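Local coordinates for branched-chain amino acid transport system substrate-binding protein (PDB 4JB0) that probably captures small aromatic compounds derived from lignin, such as ferulate, in the periplasm and delivers them to an ABC transporter, at residues 74-79 / 98-103; 92-97 / 108-113. All blocks are in the same frame, centred on the assembly; numbering follows the deposited sequence.

The two contacts adjoin in one lobe of a periplasmic binding protein, their centres about 8 Å apart. Their segments alternate along the chain: 74-79, 92-97, 98-103, then 108-113. Contact 2 pairs strands 93-95 and 109-111 at one side of the six-stranded sheet. Contact 1 lies past the C-terminal end of strand 93-95, where the following loop meets the start of helix 76-89. A97 joins them, since its CB lies 3.3 Å from T79 OG1. Loops and a helix start at this sheet's end thus supply some pocket residues. Contact 1 meets the ferulate carboxylate, one ring face and, through S74 O, the methoxy. Contact 2 meets the methoxy through L96 O and the phenol oxygen through P113.

Contact 1: 74-79 / 98-103. With FER (3-(4-hydroxy-3-methoxyphenyl)-2-propenoic acid), chain B.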
ATOM      1  N   SER A  74      -0.292   7.480   5.194  1.00 11.97           N
ATOM      2  CA  SER A  74      -1.293   6.441   4.920  1.00 12.71           C
ATOM      3  C   SER A  74      -1.877   6.541   3.471  1.00 13.04           C
ATOM      4  O   SER A  74      -2.427   5.536   2.920  1.00 13.12           O
ATOM      5  CB  SER A  74      -2.413   6.603   5.976  1.00 11.55           C
ATOM      6  OG  SER A  74      -1.871   6.346   7.275  1.00 11.41           O
ATOM      7  N   VAL A  75      -1.776   7.723   2.848  1.00 10.51           N
ATOM      8  CA  VAL A  75      -2.260   7.909   1.463  1.00 10.76           C
ATOM      9  C   VAL A  75      -1.141   8.607   0.651  1.00 10.97           C
ATOM     10  O   VAL A  75      -0.196   9.100   1.236  1.00 12.47           O
ATOM     11  CB  VAL A  75      -3.626   8.670   1.397  1.00 11.22           C
ATOM     12  CG1 VAL A  75      -4.788   7.714   1.883  1.00 11.78           C
ATOM     13  CG2 VAL A  75      -3.592   9.897   2.293  1.00 11.52           C
ATOM     14  N   THR A  76      -1.232   8.640  -0.667  1.00 10.92           N
ATOM     15  CA  THR A  76      -0.073   9.034  -1.462  1.00 11.83           C
ATOM     16  C   THR A  76       0.352  10.528  -1.279  1.00 11.85           C
ATOM     17  O   THR A  76       1.525  10.817  -1.112  1.00 11.85           O
ATOM     18  CB  THR A  76      -0.296   8.696  -2.945  1.00 12.80           C
ATOM     19  OG1 THR A  76      -0.485   7.270  -3.099  1.00 14.83           O
ATOM     20  CG2 THR A  76       0.981   9.197  -3.804  1.00  9.54           C
ATOM     21  N   PRO A  77      -0.608  11.499  -1.306  1.00 13.10           N
ATOM     22  CA  PRO A  77      -0.077  12.898  -1.217  1.00 12.98           C
ATOM     23  C   PRO A  77       0.756  13.250   0.051  1.00 12.34           C
ATOM     24  O   PRO A  77       1.866  13.817  -0.094  1.00 12.67           O
ATOM     25  CB  PRO A  77      -1.339  13.783  -1.381  1.00 13.75           C
ATOM     26  CG  PRO A  77      -2.325  12.838  -2.187  1.00 14.05           C
ATOM     27  CD  PRO A  77      -2.053  11.457  -1.605  1.00 11.76           C
ATOM     28  N   PRO A  78       0.297  12.868   1.287  1.00 12.64           N
ATOM     29  CA  PRO A  78       1.180  13.169   2.405  1.00 11.37           C
ATOM     30  C   PRO A  78       2.431  12.303   2.384  1.00 11.53           C
ATOM     31  O   PRO A  78       3.441  12.708   2.956  1.00 11.16           O
ATOM     32  CB  PRO A  78       0.348  12.865   3.645  1.00 12.47           C
ATOM     33  CG  PRO A  78      -0.701  11.912   3.151  1.00 12.36           C
ATOM     34  CD  PRO A  78      -1.008  12.350   1.740  1.00 11.09           C
ATOM     35  N   THR A  79       2.371  11.138   1.743  1.00 10.63           N
ATOM     36  CA  THR A  79       3.546  10.263   1.670  1.00 10.99           C
ATOM     37  C   THR A  79       4.657  10.907   0.835  1.00 10.54           C
ATOM     38  O   THR A  79       5.828  10.883   1.199  1.00  8.42           O
ATOM     39  CB  THR A  79       3.113   8.894   1.125  1.00 11.53           C
ATOM     40  OG1 THR A  79       2.220   8.343   2.097  1.00 13.16           O
ATOM     41  CG2 THR A  79       4.265   7.939   0.972  1.00 10.99           C
ATOM     42  N   PRO A  98       1.690   4.011  -1.332  1.00 15.36           N
ATOM     43  CA  PRO A  98       2.436   4.064  -2.599  1.00 16.31           C
ATOM     44  C   PRO A  98       2.897   5.497  -2.908  1.00 18.03           C
ATOM     45  O   PRO A  98       2.307   6.482  -2.416  1.00 17.66           O
ATOM     46  CB  PRO A  98       1.413   3.627  -3.661  1.00 17.72           C
ATOM     47  CG  PRO A  98       0.197   3.210  -2.898  1.00 17.09           C
ATOM     48  CD  PRO A  98       0.253   3.869  -1.552  1.00 16.42           C
ATOM     49  N   LEU A  99       3.994   5.622  -3.641  1.00 18.69           N
ATOM     50  CA  LEU A  99       4.381   6.946  -4.075  1.00 19.80           C
ATOM     51  C   LEU A  99       5.288   6.927  -5.259  1.00 19.46           C
ATOM     52  O   LEU A  99       6.134   6.034  -5.372  1.00 18.63           O
ATOM     53  CB  LEU A  99       5.023   7.730  -2.963  1.00 21.18           C
ATOM     54  CG  LEU A  99       6.500   7.467  -2.758  1.00 22.08           C
ATOM     55  CD1 LEU A  99       7.079   8.718  -2.074  1.00 18.95           C
ATOM     56  CD2 LEU A  99       6.591   6.189  -2.002  1.00 18.57           C
ATOM     57  N   PRO A 100       5.139   7.936  -6.116  1.00 19.14           N
ATOM     58  CA  PRO A 100       6.034   8.135  -7.269  1.00 18.52           C
ATOM     59  C   PRO A 100       7.458   8.424  -6.811  1.00 17.82           C
ATOM     60  O   PRO A 100       7.733   9.462  -6.160  1.00 17.03           O
ATOM     61  CB  PRO A 100       5.477   9.380  -7.965  1.00 18.95           C
ATOM     62  CG  PRO A 100       4.190   9.759  -7.196  1.00 19.88           C
ATOM     63  CD  PRO A 100       4.269   9.096  -5.862  1.00 20.26           C
ATOM     64  N   ILE A 101       8.338   7.506  -7.170  1.00 17.60           N
ATOM     65  CA  ILE A 101       9.777   7.579  -6.965  1.00 19.21           C
ATOM     66  C   ILE A 101      10.412   8.392  -8.072  1.00 18.77           C
ATOM     67  O   ILE A 101      10.238   8.090  -9.247  1.00 19.39           O
ATOM     68  CB  ILE A 101      10.421   6.166  -6.981  1.00 20.33           C
ATOM     69  CG1 ILE A 101       9.746   5.256  -5.919  1.00 22.85           C
ATOM     70  CG2 ILE A 101      11.998   6.254  -6.854  1.00 22.39           C
ATOM     71  CD1 ILE A 101       9.807   5.753  -4.557  1.00 17.77           C
ATOM     72  N   THR A 102      11.107   9.447  -7.688  1.00 17.53           N
ATOM     73  CA  THR A 102      11.777  10.331  -8.623  1.00 16.30           C
ATOM     74  C   THR A 102      13.205  10.349  -8.095  1.00 16.90           C
ATOM     75  O   THR A 102      13.432   9.863  -6.988  1.00 16.27           O
ATOM     76  CB  THR A 102      11.155  11.743  -8.582  1.00 17.10           C
ATOM     77  OG1 THR A 102      11.165  12.194  -7.230  1.00 14.95           O
ATOM     78  CG2 THR A 102       9.667  11.775  -9.070  1.00 16.22           C
ATOM     79  N   PRO A 103      14.195  10.885  -8.865  1.00 16.37           N
ATOM     80  CA  PRO A 103      15.537  10.976  -8.274  1.00 17.13           C
ATOM     81  C   PRO A 103      15.577  11.785  -6.962  1.00 15.91           C
ATOM     82  O   PRO A 103      16.394  11.515  -6.090  1.00 15.98           O
ATOM     83  CB  PRO A 103      16.386  11.688  -9.360  1.00 17.84           C
ATOM     84  CG  PRO A 103      15.603  11.511 -10.627  1.00 18.16           C
ATOM     85  CD  PRO A 103      14.137  11.422 -10.237  1.00 18.12           C
TER
HETATM   86  C4  FER B 401      -1.993   0.564  -0.146  0.80 14.04           C
HETATM   87  C5  FER B 401      -2.342   0.879  -1.451  0.80 12.81           C
HETATM   88  C6  FER B 401      -2.938   2.111  -1.689  0.80 14.37           C
HETATM   89  C3  FER B 401      -2.226   1.443   0.896  0.80 16.96           C
HETATM   90  C2  FER B 401      -2.821   2.685   0.650  0.80 15.96           C
HETATM   91  C1  FER B 401      -3.172   3.013  -0.658  0.80 14.71           C
HETATM   92  C10 FER B 401      -2.146   2.053   3.261  0.80 16.13           C
HETATM   93  C7  FER B 401      -3.790   4.356  -0.818  0.80 14.17           C
HETATM   94  C8  FER B 401      -3.465   5.216  -1.785  0.80  9.10           C
HETATM   95  C9  FER B 401      -4.070   6.574  -1.800  0.80 11.78           C
HETATM   96  O1  FER B 401      -5.275   6.773  -1.480  0.80 13.78           O
HETATM   97  O2  FER B 401      -3.281   7.527  -2.049  0.80 12.42           O
HETATM   98  O4  FER B 401      -1.406  -0.615   0.107  0.80 13.31           O
HETATM   99  O3  FER B 401      -1.867   1.122   2.186  0.80 18.69           O
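T76, on the first turn of helix 76-89, meets the backbone of P98 and the carboxylate of the bound ferulate. T76 CB sits 3.3 Å from ferulate O2. The side chain then splits. A chi1 of -61° swings OG1 away from the T76 carbonyl and next to its own N, so both face ferulate O2. T76 OG1 sits between P98 O and ferulate O2, 3.0 Å from each. The other branch, T76 CG2, lies 3.3 Å from P98 O and also packs against P100 CD. The backbone of T76 adds a clearer bond: T76 N donates to ferulate O2 at 2.7 Å, with an N-H...O angle of 161°. V75, at the N-cap position, places CG1 3.5 Å from ferulate O1. P98 reaches the aromatic end. Its CG and CD lie over one ring face, and P98 CG is 3.5 Å from ferulate C6. One turn on, T79 turns CG2 onto L99 CB, and the two side chains cross at about a right angle. T79 OG1 bonds back to V75 O at 2.7 Å. R171 also binds the ligand. The acid end of ferulate therefore sits at a helix N-terminus, whose dipole probably helps to stabilise the negative charge, while a proline covers part of the ring.

Contact 2: 92-97 / 108-113; sequences PHIALA and WSVAMP. With FER (3-(4-hydroxy-3-methoxyphenyl)-2-propenoic acid), chain B.
H93 and S109 start a parallel strand pairing that runs through I94-V110 and A95-A111. Backbone bonds alternate between the strands. H93 N donates to W108 O, and V110 N to H93 O at 2.9 Å. A95 N reaches V110 O at 2.8 Å. M112 N closes the series on A95 O, nearly straight at 175°. One side-chain bond is added: with CG pointing opposite its backbone N (chi1 169°), H93 brings ND1 to S109 OG at 2.9 Å, at the edge of the imidazole and in its plane. H93 NE2 also bonds to G72 O, and S109 OG to S83. This is a right-handed beta-alpha-beta crossover through helix 103-106, at the edge of a sheet of the type I periplasmic binding protein fold. Apolar contacts line both faces. A95 CB and A111 CB touch on the H93 face, where H93 packs on helix 76-89. On the other face I94 CG1 lies beside V110 CG2. I94 CG2 presses on M112 CG at 3.3 Å, a tight pair. At the far end P92 CD rests 3.7 Å from W108 CZ3. At the ligand end P113 CG packs on A97, and P113 CB is 3.6 Å from ferulate O4.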
ATOM      1  N   PRO A  92      16.430   7.888   6.624  1.00 11.01           N
ATOM      2  CA  PRO A  92      15.705   6.731   6.100  1.00 11.24           C
ATOM      3  C   PRO A  92      14.218   6.903   6.347  1.00 10.35           C
ATOM      4  O   PRO A  92      13.776   7.259   7.466  1.00 10.78           O
ATOM      5  CB  PRO A  92      16.275   5.587   6.946  1.00 11.26           C
ATOM      6  CG  PRO A  92      17.746   6.048   7.136  1.00 12.23           C
ATOM      7  CD  PRO A  92      17.453   7.463   7.601  1.00  9.46           C
ATOM      8  N   HIS A  93      13.470   6.715   5.273  1.00 10.39           N
ATOM      9  CA  HIS A  93      12.025   6.819   5.261  1.00 10.36           C
ATOM     10  C   HIS A  93      11.424   5.550   4.692  1.00 11.31           C
ATOM     11  O   HIS A  93      11.795   5.129   3.569  1.00 11.36           O
ATOM     12  CB  HIS A  93      11.590   7.997   4.385  1.00  8.84           C
ATOM     13  CG  HIS A  93      10.132   8.037   4.085  1.00  9.92           C
ATOM     14  ND1 HIS A  93       9.650   8.411   2.848  1.00  9.20           N
ATOM     15  CD2 HIS A  93       9.043   7.756   4.840  1.00 11.41           C
ATOM     16  CE1 HIS A  93       8.325   8.356   2.847  1.00 10.24           C
ATOM     17  NE2 HIS A  93       7.932   7.950   4.042  1.00  9.99           N
ATOM     18  N   ILE A  94      10.538   4.931   5.485  1.00  9.59           N
ATOM     19  CA  ILE A  94       9.738   3.809   5.006  1.00 10.18           C
ATOM     20  C   ILE A  94       8.287   4.273   4.756  1.00 10.59           C
ATOM     21  O   ILE A  94       7.561   4.690   5.664  1.00 11.17           O
ATOM     22  CB  ILE A  94       9.774   2.655   6.020  1.00 11.02           C
ATOM     23  CG1 ILE A  94      11.210   2.144   6.122  1.00 12.42           C
ATOM     24  CG2 ILE A  94       8.905   1.519   5.469  1.00 11.58           C
ATOM     25  CD1 ILE A  94      11.451   1.091   7.190  1.00 13.56           C
ATOM     26  N   ALA A  95       7.894   4.279   3.494  1.00 10.91           N
ATOM     27  CA  ALA A  95       6.615   4.829   3.093  1.00 10.08           C
ATOM     28  C   ALA A  95       5.533   3.803   3.419  1.00 10.77           C
ATOM     29  O   ALA A  95       5.740   2.626   3.170  1.00 10.28           O
ATOM     30  CB  ALA A  95       6.643   5.041   1.574  1.00  8.10           C
ATOM     31  N   LEU A  96       4.384   4.232   3.923  1.00  9.76           N
ATOM     32  CA  LEU A  96       3.300   3.286   4.275  1.00 11.68           C
ATOM     33  C   LEU A  96       2.111   3.402   3.318  1.00 13.91           C
ATOM     34  O   LEU A  96       1.012   2.945   3.617  1.00 15.61           O
ATOM     35  CB  LEU A  96       2.877   3.482   5.746  1.00 11.48           C
ATOM     36  CG  LEU A  96       4.021   3.267   6.753  1.00 12.27           C
ATOM     37  CD1 LEU A  96       3.640   3.560   8.230  1.00 12.15           C
ATOM     38  CD2 LEU A  96       4.701   1.858   6.628  1.00 11.12           C
ATOM     39  N   ALA A  97       2.357   4.017   2.160  1.00 13.93           N
ATOM     40  CA  ALA A  97       1.393   4.222   1.118  1.00 14.52           C
ATOM     41  C   ALA A  97       2.260   4.292  -0.151  1.00 14.98           C
ATOM     42  O   ALA A  97       3.451   4.570  -0.055  1.00 13.80           O
ATOM     43  CB  ALA A  97       0.656   5.558   1.340  1.00 17.08           C
ATOM     44  N   TRP A 108      16.662   8.304  -0.141  1.00 12.22           N
ATOM     45  CA  TRP A 108      16.316   8.071   1.261  1.00 12.32           C
ATOM     46  C   TRP A 108      14.995   7.344   1.534  1.00 12.03           C
ATOM     47  O   TRP A 108      14.789   6.947   2.652  1.00 12.04           O
ATOM     48  CB  TRP A 108      16.399   9.368   2.098  1.00 12.83           C
ATOM     49  CG  TRP A 108      17.789   9.821   2.196  1.00 12.82           C
ATOM     50  CD1 TRP A 108      18.425  10.725   1.362  1.00 13.11           C
ATOM     51  CD2 TRP A 108      18.790   9.373   3.145  1.00 12.51           C
ATOM     52  NE1 TRP A 108      19.739  10.871   1.743  1.00 11.68           N
ATOM     53  CE2 TRP A 108      19.997  10.065   2.827  1.00 13.62           C
ATOM     54  CE3 TRP A 108      18.776   8.473   4.247  1.00 15.28           C
ATOM     55  CZ2 TRP A 108      21.211   9.887   3.571  1.00 13.55           C
ATOM     56  CZ3 TRP A 108      19.982   8.296   4.992  1.00 14.80           C
ATOM     57  CH2 TRP A 108      21.191   8.998   4.616  1.00 13.85           C
ATOM     58  N   SER A 109      14.137   7.171   0.530  1.00 10.49           N
ATOM     59  CA  SER A 109      12.847   6.478   0.686  1.00 12.22           C
ATOM     60  C   SER A 109      12.810   5.054   0.087  1.00 12.63           C
ATOM     61  O   SER A 109      13.294   4.839  -1.042  1.00 12.12           O
ATOM     62  CB  SER A 109      11.718   7.277   0.023  1.00 11.27           C
ATOM     63  OG  SER A 109      11.601   8.557   0.657  1.00 13.32           O
ATOM     64  N   VAL A 110      12.237   4.115   0.846  1.00 12.17           N
ATOM     65  CA  VAL A 110      11.693   2.868   0.291  1.00 12.23           C
ATOM     66  C   VAL A 110      10.179   2.821   0.608  1.00 12.86           C
ATOM     67  O   VAL A 110       9.668   3.602   1.464  1.00 12.48           O
ATOM     68  CB  VAL A 110      12.373   1.610   0.900  1.00 12.21           C
ATOM     69  CG1 VAL A 110      13.906   1.559   0.548  1.00 11.44           C
ATOM     70  CG2 VAL A 110      12.171   1.532   2.415  1.00 10.18           C
ATOM     71  N   ALA A 111       9.475   1.879  -0.001  1.00 11.51           N
ATOM     72  CA  ALA A 111       7.999   1.843   0.145  1.00 11.19           C
ATOM     73  C   ALA A 111       7.528   0.409   0.368  1.00 11.64           C
ATOM     74  O   ALA A 111       7.997  -0.521  -0.347  1.00 11.58           O
ATOM     75  CB  ALA A 111       7.383   2.398  -1.087  1.00 10.13           C
ATOM     76  N   MET A 112       6.662   0.236   1.372  1.00 12.01           N
ATOM     77  CA  MET A 112       6.105  -1.068   1.734  1.00 12.55           C
ATOM     78  C   MET A 112       4.949  -1.527   0.796  1.00 12.23           C
ATOM     79  O   MET A 112       4.920  -2.709   0.449  1.00 11.88           O
ATOM     80  CB  MET A 112       5.675  -1.106   3.234  1.00 12.34           C
ATOM     81  CG  MET A 112       6.855  -0.811   4.251  1.00 10.39           C
ATOM     82  SD  MET A 112       8.321  -1.804   3.848  1.00 18.76           S
ATOM     83  CE  MET A 112       7.618  -3.337   4.148  1.00 10.39           C
ATOM     84  N   PRO A 113       4.011  -0.619   0.386  1.00 11.97           N
ATOM     85  CA  PRO A 113       2.938  -1.143  -0.459  1.00 11.82           C
ATOM     86  C   PRO A 113       3.458  -1.611  -1.816  1.00 13.31           C
ATOM     87  O   PRO A 113       4.499  -1.138  -2.290  1.00 12.92           O
ATOM     88  CB  PRO A 113       2.005   0.063  -0.653  1.00 12.39           C
ATOM     89  CG  PRO A 113       2.248   0.934   0.568  1.00 11.88           C
ATOM     90  CD  PRO A 113       3.743   0.784   0.798  1.00 11.34           C
TER
HETATM   91  C4  FER B 401      -1.993   0.564  -0.146  0.80 14.04           C
HETATM   92  C5  FER B 401      -2.342   0.879  -1.451  0.80 12.81           C
HETATM   93  C6  FER B 401      -2.938   2.111  -1.689  0.80 14.37           C
HETATM   94  C3  FER B 401      -2.226   1.443   0.896  0.80 16.96           C
HETATM   95  C2  FER B 401      -2.821   2.685   0.650  0.80 15.96           C
HETATM   96  C1  FER B 401      -3.172   3.013  -0.658  0.80 14.71           C
HETATM   97  C10 FER B 401      -2.146   2.053   3.261  0.80 16.13           C
HETATM   98  C7  FER B 401      -3.790   4.356  -0.818  0.80 14.17           C
HETATM   99  C8  FER B 401      -3.465   5.216  -1.785  0.80  9.10           C
HETATM  100  C9  FER B 401      -4.070   6.574  -1.800  0.80 11.78           C
HETATM  101  O1  FER B 401      -5.275   6.773  -1.480  0.80 13.78           O
HETATM  102  O2  FER B 401      -3.281   7.527  -2.049  0.80 12.42           O
HETATM  103  O4  FER B 401      -1.406  -0.615   0.107  0.80 13.31           O
HETATM  104  O3  FER B 401      -1.867   1.122   2.186  0.80 18.69           O